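Teicoplanin pseudoaglycone deacetylases Orf2 (Actinoplanes teichomyceticus, PDB 3DFF) is a zinc-dependent deacetylase that probably removes an acetyl group from the teicoplanin pseudoaglycone during biosynthesis of the lipoglycopeptide antibiotic. Local coordinates at residues His85-His90 with Arg219-Gln224; Asp139-Ile144 with Thr175-Val180; Val198-Gly203 with Trp265-Ser270. All coordinates share one frame; numbering follows the deposited sequence.

Interaction 1 (His85-His90 with Arg219-Gln224); sequences HLRVAH and RSQKFQ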
loop_
_atom_site.group_PDB
_atom_site.type_symbol
_atom_site.label_atom_id
_atom_site.label_comp_id
_atom_site.label_asym_id
_atom_site.label_seq_id
_atom_site.Cartn_x
_atom_site.Cartn_y
_atom_site.Cartn_z
ATOM N N HIS A 85 0.595 -7.037 15.723
ATOM C CA HIS A 85 -0.729 -7.557 16.079
ATOM C C HIS A 85 -1.168 -8.706 15.178
ATOM O O HIS A 85 -1.836 -9.647 15.655
ATOM C CB HIS A 85 -1.789 -6.457 16.096
ATOM C CG HIS A 85 -3.033 -6.845 16.836
ATOM N ND1 HIS A 85 -3.101 -6.875 18.215
ATOM C CD2 HIS A 85 -4.252 -7.235 16.389
ATOM C CE1 HIS A 85 -4.310 -7.263 18.584
ATOM N NE2 HIS A 85 -5.028 -7.487 17.496
ATOM N N LEU A 86 -0.802 -8.633 13.895
ATOM C CA LEU A 86 -1.057 -9.709 12.911
ATOM C C LEU A 86 -0.054 -10.853 13.044
ATOM O O LEU A 86 -0.135 -11.864 12.326
ATOM C CB LEU A 86 -1.024 -9.169 11.476
ATOM C CG LEU A 86 -2.055 -8.098 11.129
ATOM C CD1 LEU A 86 -1.868 -7.662 9.676
ATOM C CD2 LEU A 86 -3.458 -8.654 11.327
ATOM N N ARG A 87 0.901 -10.644 13.952
ATOM C CA ARG A 87 2.008 -11.554 14.245
ATOM C C ARG A 87 2.912 -11.757 13.028
ATOM O O ARG A 87 3.386 -12.854 12.751
ATOM C CB ARG A 87 1.486 -12.866 14.877
ATOM C CG ARG A 87 0.470 -12.601 15.997
ATOM C CD ARG A 87 -0.023 -13.897 16.633
ATOM N NE ARG A 87 0.871 -14.325 17.704
ATOM C CZ ARG A 87 0.525 -14.409 18.988
ATOM N NH1 ARG A 87 -0.711 -14.114 19.373
ATOM N NH2 ARG A 87 1.420 -14.806 19.889
ATOM N N VAL A 88 3.158 -10.668 12.294
ATOM C CA VAL A 88 4.009 -10.715 11.092
ATOM C C VAL A 88 5.183 -9.698 11.151
ATOM O O VAL A 88 5.117 -8.716 11.890
ATOM C CB VAL A 88 3.198 -10.516 9.763
ATOM C CG1 VAL A 88 2.038 -11.505 9.649
ATOM C CG2 VAL A 88 2.674 -9.093 9.657
ATOM N N ALA A 89 6.224 -9.952 10.358
ATOM C CA ALA A 89 7.454 -9.125 10.316
ATOM C C ALA A 89 7.298 -7.889 9.429
ATOM O O ALA A 89 6.507 -7.890 8.477
ATOM C CB ALA A 89 8.635 -9.964 9.810
ATOM N N HIS A 90 8.097 -6.856 9.718
ATOM C CA HIS A 90 8.058 -5.590 8.966
ATOM C C HIS A 90 9.442 -5.261 8.448
ATOM O O HIS A 90 10.446 -5.692 9.035
ATOM C CB HIS A 90 7.605 -4.450 9.879
ATOM C CG HIS A 90 8.501 -4.232 11.063
ATOM N ND1 HIS A 90 9.531 -3.313 11.067
ATOM C CD2 HIS A 90 8.535 -4.838 12.274
ATOM C CE1 HIS A 90 10.154 -3.352 12.234
ATOM N NE2 HIS A 90 9.576 -4.277 12.982
ATOM N N ARG A 219 -10.904 -11.539 10.657
ATOM C CA ARG A 219 -11.491 -10.228 10.414
ATOM C C ARG A 219 -11.261 -9.347 11.632
ATOM O O ARG A 219 -10.884 -8.181 11.500
ATOM C CB ARG A 219 -12.991 -10.331 10.097
ATOM C CG ARG A 219 -13.692 -8.972 10.025
ATOM C CD ARG A 219 -15.216 -9.101 10.063
ATOM N NE ARG A 219 -15.890 -7.846 10.412
ATOM C CZ ARG A 219 -16.067 -7.369 11.650
ATOM N NH1 ARG A 219 -15.593 -8.010 12.717
ATOM N NH2 ARG A 219 -16.696 -6.213 11.824
ATOM N N SER A 220 -11.499 -9.903 12.821
ATOM C CA SER A 220 -11.336 -9.149 14.045
ATOM C C SER A 220 -9.876 -8.696 14.169
ATOM O O SER A 220 -9.604 -7.553 14.532
ATOM C CB SER A 220 -11.751 -9.995 15.258
ATOM O OG SER A 220 -11.648 -9.241 16.452
ATOM N N GLN A 221 -8.960 -9.599 13.840
ATOM C CA GLN A 221 -7.531 -9.334 13.992
ATOM C C GLN A 221 -7.115 -8.231 13.026
ATOM O O GLN A 221 -6.462 -7.265 13.426
ATOM C CB GLN A 221 -6.741 -10.610 13.743
ATOM C CG GLN A 221 -5.291 -10.525 14.158
ATOM C CD GLN A 221 -4.572 -11.835 13.969
ATOM O OE1 GLN A 221 -5.129 -12.802 13.423
ATOM N NE2 GLN A 221 -3.325 -11.891 14.431
ATOM N N LYS A 222 -7.537 -8.364 11.772
ATOM C CA LYS A 222 -7.306 -7.325 10.765
ATOM C C LYS A 222 -7.804 -5.966 11.261
ATOM O O LYS A 222 -7.066 -4.984 11.256
ATOM C CB LYS A 222 -8.015 -7.662 9.457
ATOM C CG LYS A 222 -7.792 -6.576 8.363
ATOM C CD LYS A 222 -8.664 -6.816 7.126
ATOM C CE LYS A 222 -8.532 -5.646 6.146
ATOM N NZ LYS A 222 -9.020 -5.975 4.766
ATOM N N PHE A 223 -9.075 -5.890 11.650
ATOM C CA PHE A 223 -9.663 -4.617 12.065
ATOM C C PHE A 223 -8.976 -4.025 13.295
ATOM O O PHE A 223 -8.778 -2.818 13.359
ATOM C CB PHE A 223 -11.189 -4.752 12.273
ATOM C CG PHE A 223 -11.984 -4.897 10.982
ATOM C CD1 PHE A 223 -11.359 -5.064 9.746
ATOM C CD2 PHE A 223 -13.379 -4.887 11.027
ATOM C CE1 PHE A 223 -12.109 -5.212 8.556
ATOM C CE2 PHE A 223 -14.134 -5.035 9.859
ATOM C CZ PHE A 223 -13.508 -5.200 8.623
ATOM N N GLN A 224 -8.601 -4.875 14.263
ATOM C CA GLN A 224 -7.833 -4.417 15.425
ATOM C C GLN A 224 -6.481 -3.855 14.959
ATOM O O GLN A 224 -6.020 -2.848 15.478
ATOM C CB GLN A 224 -7.604 -5.556 16.421
ATOM C CG GLN A 224 -8.840 -5.920 17.234
ATOM C CD GLN A 224 -8.762 -7.299 17.860
ATOM O OE1 GLN A 224 -7.701 -7.925 17.915
ATOM N NE2 GLN A 224 -9.904 -7.786 18.335
#
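His-85 and Gln-221 both set CG anti to their own backbone N (chi1 -163° and -168°), and from there the imidazole is carried over to helix 219-224 while the extended amide of Gln-221 comes back the other way. At the far end of that chain NE2 of Gln-221 gives a hydrogen bond to the backbone O of His-85, 3.0 Å long and nearly straight, with 171° at the hydrogen. The carbonyl oxygen lies in the plane of the amide and receives the donor on a lone pair. The ring of His-85 makes the return bond one turn further along: its NE2 donates to OE1 of Gln-224 over 2.7 Å. That oxygen sits close to the ring plane at the edge of the imidazole and is approached on a lone pair, although the amide itself is steeply turned against the ring. CB of Gln-224 rests 3.4 Å from the same NE2, and the backbone O of Gln-221 is 3.7 Å from CD2 in the ring plane.

The two segments meet where helix 71-85 ends and the chain turns into strand 89-92, an outermost strand of the central sheet. Arg-87, with positive phi, closes the helix in a Schellman motif, and this helix and strand complete the beta-alpha-beta crossover from strand 37-42 in the Rossmann-like fold. Beside these hydrogen bonds the contact is apolar: CD2 of Leu-86 packs 3.9 Å from CG of Gln-221 and 4.1 Å from CA of Lys-222, with Val-21 and Ala-29 of helix 19-33 also against Leu-86. The Lys-222 side chain departs from the contact toward Glu-262, with which NZ forms a salt bridge.

Interaction 2 (Asp139-Ile144 with Thr175-Val180); sequences DIRSII and THEKNV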
loop_
_atom_site.group_PDB
_atom_site.type_symbol
_atom_site.label_atom_id
_atom_site.label_comp_id
_atom_site.label_asym_id
_atom_site.label_seq_id
_atom_site.Cartn_x
_atom_site.Cartn_y
_atom_site.Cartn_z
ATOM N N ASP A 139 15.630 -2.063 -5.156
ATOM C CA ASP A 139 15.465 -2.448 -3.762
ATOM C C ASP A 139 14.616 -3.710 -3.599
ATOM O O ASP A 139 14.929 -4.575 -2.779
ATOM C CB ASP A 139 14.886 -1.286 -2.944
ATOM C CG ASP A 139 15.936 -0.251 -2.597
ATOM O OD1 ASP A 139 16.954 -0.169 -3.308
ATOM O OD2 ASP A 139 15.752 0.460 -1.601
ATOM N N ILE A 140 13.556 -3.832 -4.387
ATOM C CA ILE A 140 12.733 -5.039 -4.329
ATOM C C ILE A 140 13.520 -6.259 -4.789
ATOM O O ILE A 140 13.407 -7.315 -4.163
ATOM C CB ILE A 140 11.401 -4.908 -5.105
ATOM C CG1 ILE A 140 10.536 -3.802 -4.489
ATOM C CG2 ILE A 140 10.633 -6.244 -5.078
ATOM C CD1 ILE A 140 9.351 -3.403 -5.386
ATOM N N ARG A 141 14.325 -6.104 -5.842
ATOM C CA ARG A 141 15.182 -7.207 -6.312
ATOM C C ARG A 141 16.133 -7.666 -5.221
ATOM O O ARG A 141 16.292 -8.870 -4.999
ATOM C CB ARG A 141 15.943 -6.802 -7.567
ATOM C CG ARG A 141 15.129 -7.035 -8.847
ATOM C CD ARG A 141 15.983 -6.912 -10.097
ATOM N NE ARG A 141 16.505 -5.555 -10.247
ATOM C CZ ARG A 141 15.848 -4.560 -10.841
ATOM N NH1 ARG A 141 14.658 -4.765 -11.392
ATOM N NH2 ARG A 141 16.394 -3.361 -10.912
ATOM N N SER A 142 16.712 -6.708 -4.503
ATOM C CA SER A 142 17.622 -7.007 -3.397
ATOM C C SER A 142 16.908 -7.779 -2.299
ATOM O O SER A 142 17.430 -8.772 -1.798
ATOM C CB SER A 142 18.247 -5.723 -2.850
ATOM O OG SER A 142 19.019 -5.108 -3.862
ATOM N N ILE A 143 15.692 -7.349 -1.955
ATOM C CA ILE A 143 14.915 -7.994 -0.914
ATOM C C ILE A 143 14.473 -9.402 -1.342
ATOM O O ILE A 143 14.479 -10.323 -0.529
ATOM C CB ILE A 143 13.716 -7.110 -0.477
ATOM C CG1 ILE A 143 14.232 -5.852 0.221
ATOM C CG2 ILE A 143 12.773 -7.862 0.444
ATOM C CD1 ILE A 143 13.244 -4.701 0.193
ATOM N N ILE A 144 14.115 -9.563 -2.610
ATOM C CA ILE A 144 13.797 -10.887 -3.146
ATOM C C ILE A 144 15.003 -11.826 -2.987
ATOM O O ILE A 144 14.837 -12.966 -2.581
ATOM C CB ILE A 144 13.324 -10.830 -4.613
ATOM C CG1 ILE A 144 11.906 -10.259 -4.701
ATOM C CG2 ILE A 144 13.327 -12.215 -5.263
ATOM C CD1 ILE A 144 11.512 -9.839 -6.097
ATOM N N THR A 175 9.674 -8.780 -9.871
ATOM C CA THR A 175 9.197 -10.176 -9.832
ATOM C C THR A 175 9.308 -10.848 -11.197
ATOM O O THR A 175 9.551 -12.061 -11.282
ATOM C CB THR A 175 7.734 -10.324 -9.309
ATOM O OG1 THR A 175 6.839 -9.552 -10.131
ATOM C CG2 THR A 175 7.622 -9.946 -7.831
ATOM N N HIS A 176 9.137 -10.075 -12.262
ATOM C CA HIS A 176 9.280 -10.619 -13.606
ATOM C C HIS A 176 10.722 -11.049 -13.844
ATOM O O HIS A 176 10.977 -12.186 -14.275
ATOM C CB HIS A 176 8.844 -9.585 -14.633
ATOM C CG HIS A 176 8.906 -10.069 -16.041
ATOM N ND1 HIS A 176 9.219 -9.239 -17.093
ATOM C CD2 HIS A 176 8.700 -11.298 -16.574
ATOM C CE1 HIS A 176 9.192 -9.934 -18.219
ATOM N NE2 HIS A 176 8.876 -11.183 -17.929
ATOM N N GLU A 177 11.656 -10.147 -13.556
ATOM C CA GLU A 177 13.083 -10.420 -13.743
ATOM C C GLU A 177 13.537 -11.593 -12.897
ATOM O O GLU A 177 14.319 -12.432 -13.373
ATOM C CB GLU A 177 13.914 -9.186 -13.418
ATOM C CG GLU A 177 13.780 -8.088 -14.457
ATOM C CD GLU A 177 14.501 -6.810 -14.082
ATOM O OE1 GLU A 177 15.587 -6.877 -13.452
ATOM O OE2 GLU A 177 13.977 -5.730 -14.436
ATOM N N LYS A 178 13.054 -11.647 -11.656
ATOM C CA LYS A 178 13.407 -12.712 -10.709
ATOM C C LYS A 178 12.583 -14.000 -10.844
ATOM O O LYS A 178 12.857 -14.982 -10.154
ATOM C CB LYS A 178 13.345 -12.203 -9.258
ATOM C CG LYS A 178 14.343 -11.100 -8.925
ATOM C CD LYS A 178 15.759 -11.642 -8.804
ATOM C CE LYS A 178 16.764 -10.517 -8.626
ATOM N NZ LYS A 178 18.152 -11.059 -8.544
ATOM N N ASN A 179 11.570 -13.982 -11.710
ATOM C CA ASN A 179 10.681 -15.130 -11.917
ATOM C C ASN A 179 9.997 -15.593 -10.626
ATOM O O ASN A 179 10.027 -16.775 -10.278
ATOM C CB ASN A 179 11.447 -16.286 -12.588
ATOM C CG ASN A 179 10.574 -17.116 -13.510
ATOM O OD1 ASN A 179 9.369 -16.866 -13.654
ATOM N ND2 ASN A 179 11.178 -18.128 -14.137
ATOM N N VAL A 180 9.390 -14.644 -9.911
ATOM C CA VAL A 180 8.644 -14.916 -8.682
ATOM C C VAL A 180 7.154 -14.622 -8.926
ATOM O O VAL A 180 6.824 -13.579 -9.518
ATOM C CB VAL A 180 9.169 -14.032 -7.498
ATOM C CG1 VAL A 180 8.349 -14.232 -6.254
ATOM C CG2 VAL A 180 10.647 -14.322 -7.192
#
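Arg-141 and Glu-177 supply the charged part of this helix-to-helix contact. OE1 of Glu-177 stands 3.1 Å from NH1 of Arg-141, but over one face of the guanidinium, so no N-H points at it and the salt bridge rests on charge alone. The carboxylate and guanidinium planes are almost parallel, 13° apart, and OE2 of Glu-177 is also near, 3.3 Å from NH1 of Arg-141. A bend at chi3 (-64°) turns NE of Arg-141 out of line with the chain before it, and OE1 of Glu-177 lies 3.4 Å from CD of Arg-141. NH2 has a further salt bridge to Asp-138 in its own helix, which probably helps to fix the rotation of the group.

The apolar contacts form around Lys-178 and Ile-144. The lysine chain, kinked at chi2, crosses Arg-141 at about a right angle and lays CE 3.9 Å from CG of the arginine; its NZ then reaches Asp-145, so that the two like charges do not meet. CG2 of Ile-144 rests 4.0 Å from CG of Lys-178 and 3.9 Å from CG2 of Val-180, while its CD1 approaches CG2 of Thr-175 at 4.3 Å. Pro-149 touches both Ile-144 and Val-180.

Helix 162-178 stops here in a Schellman motif, with Asn-179 at positive phi and Val-180 N bonded back to Thr-175 O, and the chain continues into strand 182-185. Two helices packed side by side and linked through strand 151-155, with the second crossing over to the parallel strand 182-185, are characteristic of the beta-alpha-beta units of a Rossmann-like alpha/beta fold.

Interaction 3 (Val198-Gly203 with Trp265-Ser270); sequences VELPQG and WPVVRS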
loop_
_atom_site.group_PDB
_atom_site.type_symbol
_atom_site.label_atom_id
_atom_site.label_comp_id
_atom_site.label_asym_id
_atom_site.label_seq_id
_atom_site.Cartn_x
_atom_site.Cartn_y
_atom_site.Cartn_z
ATOM N N VAL A 198 -7.651 -1.011 -13.684
ATOM C CA VAL A 198 -6.322 -0.398 -13.693
ATOM C C VAL A 198 -5.576 -0.683 -14.999
ATOM O O VAL A 198 -5.854 -1.666 -15.692
ATOM C CB VAL A 198 -5.429 -0.823 -12.468
ATOM C CG1 VAL A 198 -6.003 -0.300 -11.150
ATOM C CG2 VAL A 198 -5.223 -2.331 -12.414
ATOM N N GLU A 199 -4.649 0.206 -15.334
ATOM C CA GLU A 199 -3.810 0.044 -16.508
ATOM C C GLU A 199 -2.438 -0.399 -16.003
ATOM O O GLU A 199 -1.767 0.336 -15.277
ATOM C CB GLU A 199 -3.723 1.371 -17.283
ATOM C CG GLU A 199 -2.634 1.429 -18.387
ATOM C CD GLU A 199 -3.168 1.183 -19.802
ATOM O OE1 GLU A 199 -2.371 0.745 -20.679
ATOM O OE2 GLU A 199 -4.374 1.430 -20.045
ATOM N N LEU A 200 -2.044 -1.616 -16.378
ATOM C CA LEU A 200 -0.754 -2.177 -15.995
ATOM C C LEU A 200 0.309 -1.839 -17.050
ATOM O O LEU A 200 -0.029 -1.515 -18.181
ATOM C CB LEU A 200 -0.879 -3.696 -15.849
ATOM C CG LEU A 200 -1.818 -4.188 -14.737
ATOM C CD1 LEU A 200 -1.880 -5.701 -14.717
ATOM C CD2 LEU A 200 -1.396 -3.665 -13.345
ATOM N N PRO A 201 1.600 -1.930 -16.686
ATOM C CA PRO A 201 2.626 -1.741 -17.727
ATOM C C PRO A 201 2.515 -2.785 -18.818
ATOM O O PRO A 201 2.061 -3.904 -18.556
ATOM C CB PRO A 201 3.954 -1.903 -16.974
ATOM C CG PRO A 201 3.609 -1.723 -15.514
ATOM C CD PRO A 201 2.181 -2.181 -15.357
ATOM N N GLN A 202 2.936 -2.403 -20.018
ATOM C CA GLN A 202 2.861 -3.271 -21.197
ATOM C C GLN A 202 3.456 -4.638 -20.886
ATOM O O GLN A 202 4.502 -4.743 -20.248
ATOM C CB GLN A 202 3.576 -2.621 -22.384
ATOM C CG GLN A 202 3.375 -3.336 -23.731
ATOM C CD GLN A 202 2.003 -3.083 -24.388
ATOM O OE1 GLN A 202 1.626 -3.784 -25.341
ATOM N NE2 GLN A 202 1.270 -2.083 -23.902
ATOM N N GLY A 203 2.768 -5.684 -21.332
ATOM C CA GLY A 203 3.237 -7.040 -21.129
ATOM C C GLY A 203 2.661 -7.805 -19.958
ATOM O O GLY A 203 2.842 -9.017 -19.867
ATOM N N TRP A 265 -5.760 -10.549 -7.388
ATOM C CA TRP A 265 -5.662 -11.059 -8.747
ATOM C C TRP A 265 -4.245 -11.523 -8.988
ATOM O O TRP A 265 -3.299 -10.845 -8.564
ATOM C CB TRP A 265 -5.937 -9.972 -9.773
ATOM C CG TRP A 265 -7.289 -9.370 -9.732
ATOM C CD1 TRP A 265 -8.392 -9.774 -10.429
ATOM C CD2 TRP A 265 -7.685 -8.220 -8.977
ATOM N NE1 TRP A 265 -9.455 -8.946 -10.148
ATOM C CE2 TRP A 265 -9.049 -7.987 -9.258
ATOM C CE3 TRP A 265 -7.017 -7.362 -8.092
ATOM C CZ2 TRP A 265 -9.764 -6.931 -8.681
ATOM C CZ3 TRP A 265 -7.728 -6.301 -7.520
ATOM C CH2 TRP A 265 -9.089 -6.102 -7.820
ATOM N N PRO A 266 -4.072 -12.651 -9.700
ATOM C CA PRO A 266 -2.699 -12.993 -10.087
ATOM C C PRO A 266 -2.293 -12.107 -11.250
ATOM O O PRO A 266 -3.151 -11.697 -12.034
ATOM C CB PRO A 266 -2.825 -14.448 -10.539
ATOM C CG PRO A 266 -4.245 -14.542 -11.070
ATOM C CD PRO A 266 -5.063 -13.635 -10.188
ATOM N N VAL A 267 -1.006 -11.779 -11.355
ATOM C CA VAL A 267 -0.507 -11.043 -12.499
ATOM C C VAL A 267 0.287 -12.002 -13.374
ATOM O O VAL A 267 1.222 -12.660 -12.900
ATOM C CB VAL A 267 0.431 -9.889 -12.109
ATOM C CG1 VAL A 267 0.723 -9.038 -13.332
ATOM C CG2 VAL A 267 -0.217 -9.055 -11.043
ATOM N N VAL A 268 -0.104 -12.078 -14.631
ATOM C CA VAL A 268 0.541 -12.984 -15.573
ATOM C C VAL A 268 1.019 -12.194 -16.785
ATOM O O VAL A 268 0.709 -11.005 -16.936
ATOM C CB VAL A 268 -0.414 -14.136 -15.956
ATOM C CG1 VAL A 268 -0.864 -14.903 -14.708
ATOM C CG2 VAL A 268 -1.621 -13.584 -16.743
ATOM N N ARG A 269 1.807 -12.830 -17.650
ATOM C CA ARG A 269 2.261 -12.178 -18.855
ATOM C C ARG A 269 1.175 -12.200 -19.931
ATOM O O ARG A 269 0.462 -13.212 -20.107
ATOM C CB ARG A 269 3.554 -12.831 -19.372
ATOM C CG ARG A 269 4.709 -12.698 -18.393
ATOM C CD ARG A 269 5.163 -11.248 -18.272
ATOM N NE ARG A 269 5.730 -10.774 -19.526
ATOM C CZ ARG A 269 6.159 -9.538 -19.771
ATOM N NH1 ARG A 269 6.090 -8.589 -18.844
ATOM N NH2 ARG A 269 6.664 -9.239 -20.952
ATOM N N SER A 270 1.056 -11.082 -20.632
ATOM C CA SER A 270 0.105 -10.956 -21.726
ATOM C C SER A 270 0.486 -11.903 -22.859
ATOM O O SER A 270 1.663 -12.258 -22.997
ATOM C CB SER A 270 0.111 -9.525 -22.253
ATOM O OG SER A 270 -0.328 -8.631 -21.244
HETATM O O HOH W 1 6.939 -6.295 -20.076
HETATM O O HOH W 2 0.096 -6.043 -21.963
#
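Gly-203 and Ser-270 meet at the antiparallel edge of the central sheet, where loop 198-203 is about to enter the outermost strand 204-211 and its neighbour 263-269 is ending. Ser-270 N donates to Gly-203 O over 2.8 Å, almost straight at the hydrogen (173°) but from above the carbonyl plane. The same oxygen lies over one face of the Arg-269 guanidinium, displaced toward its rim and 3.4 Å from CZ. Bends at chi2 and chi3 fold the arginine chain back over it, and Phe-204 adds a cation-pi contact to this side chain. Two waters bridge the gap: water 1 gives a bond to Gln-202 O and accepts one from Arg-269 NH1 at 2.7 Å, while water 2 joins Gly-203 N (2.8 Å) to Ser-270 OG. Earlier in the loop, Leu-200 CD1 meets Val-267 CG1 loosely at 4.5 Å. Gly-203 turns with a positive phi of 97°, which glycine adopts readily. With Ser-273 OG as another hydrogen-bonding partner, Gly-203 O thus accepts two hydrogen bonds and faces the guanidinium, whose positive charge would probably stabilise the partial negative charge of the carbonyl without an N-H pointing at it.

In the fold
Interactions 2 and 3 are neighbours: their centres lie 16 Å apart and they touch where His-176 CE1 packs 3.4 Å from Arg-269 CZ, so the end of helix 162-178 leans on the end of strand 263-269. Interaction 1 stands apart, its centre 26 Å from that of interaction 2 and 29 Å from that of interaction 3, but it reaches the same sheet as interaction 3, near the opposite outermost strand. The zinc ion bound by His-16, Asp-19 and His-164 is about 14 Å from the Lys-222 side chain of interaction 1. His-164 belongs to the helix that ends in interaction 2, and its side chain is about 11 Å from that of Leu-200 in interaction 3.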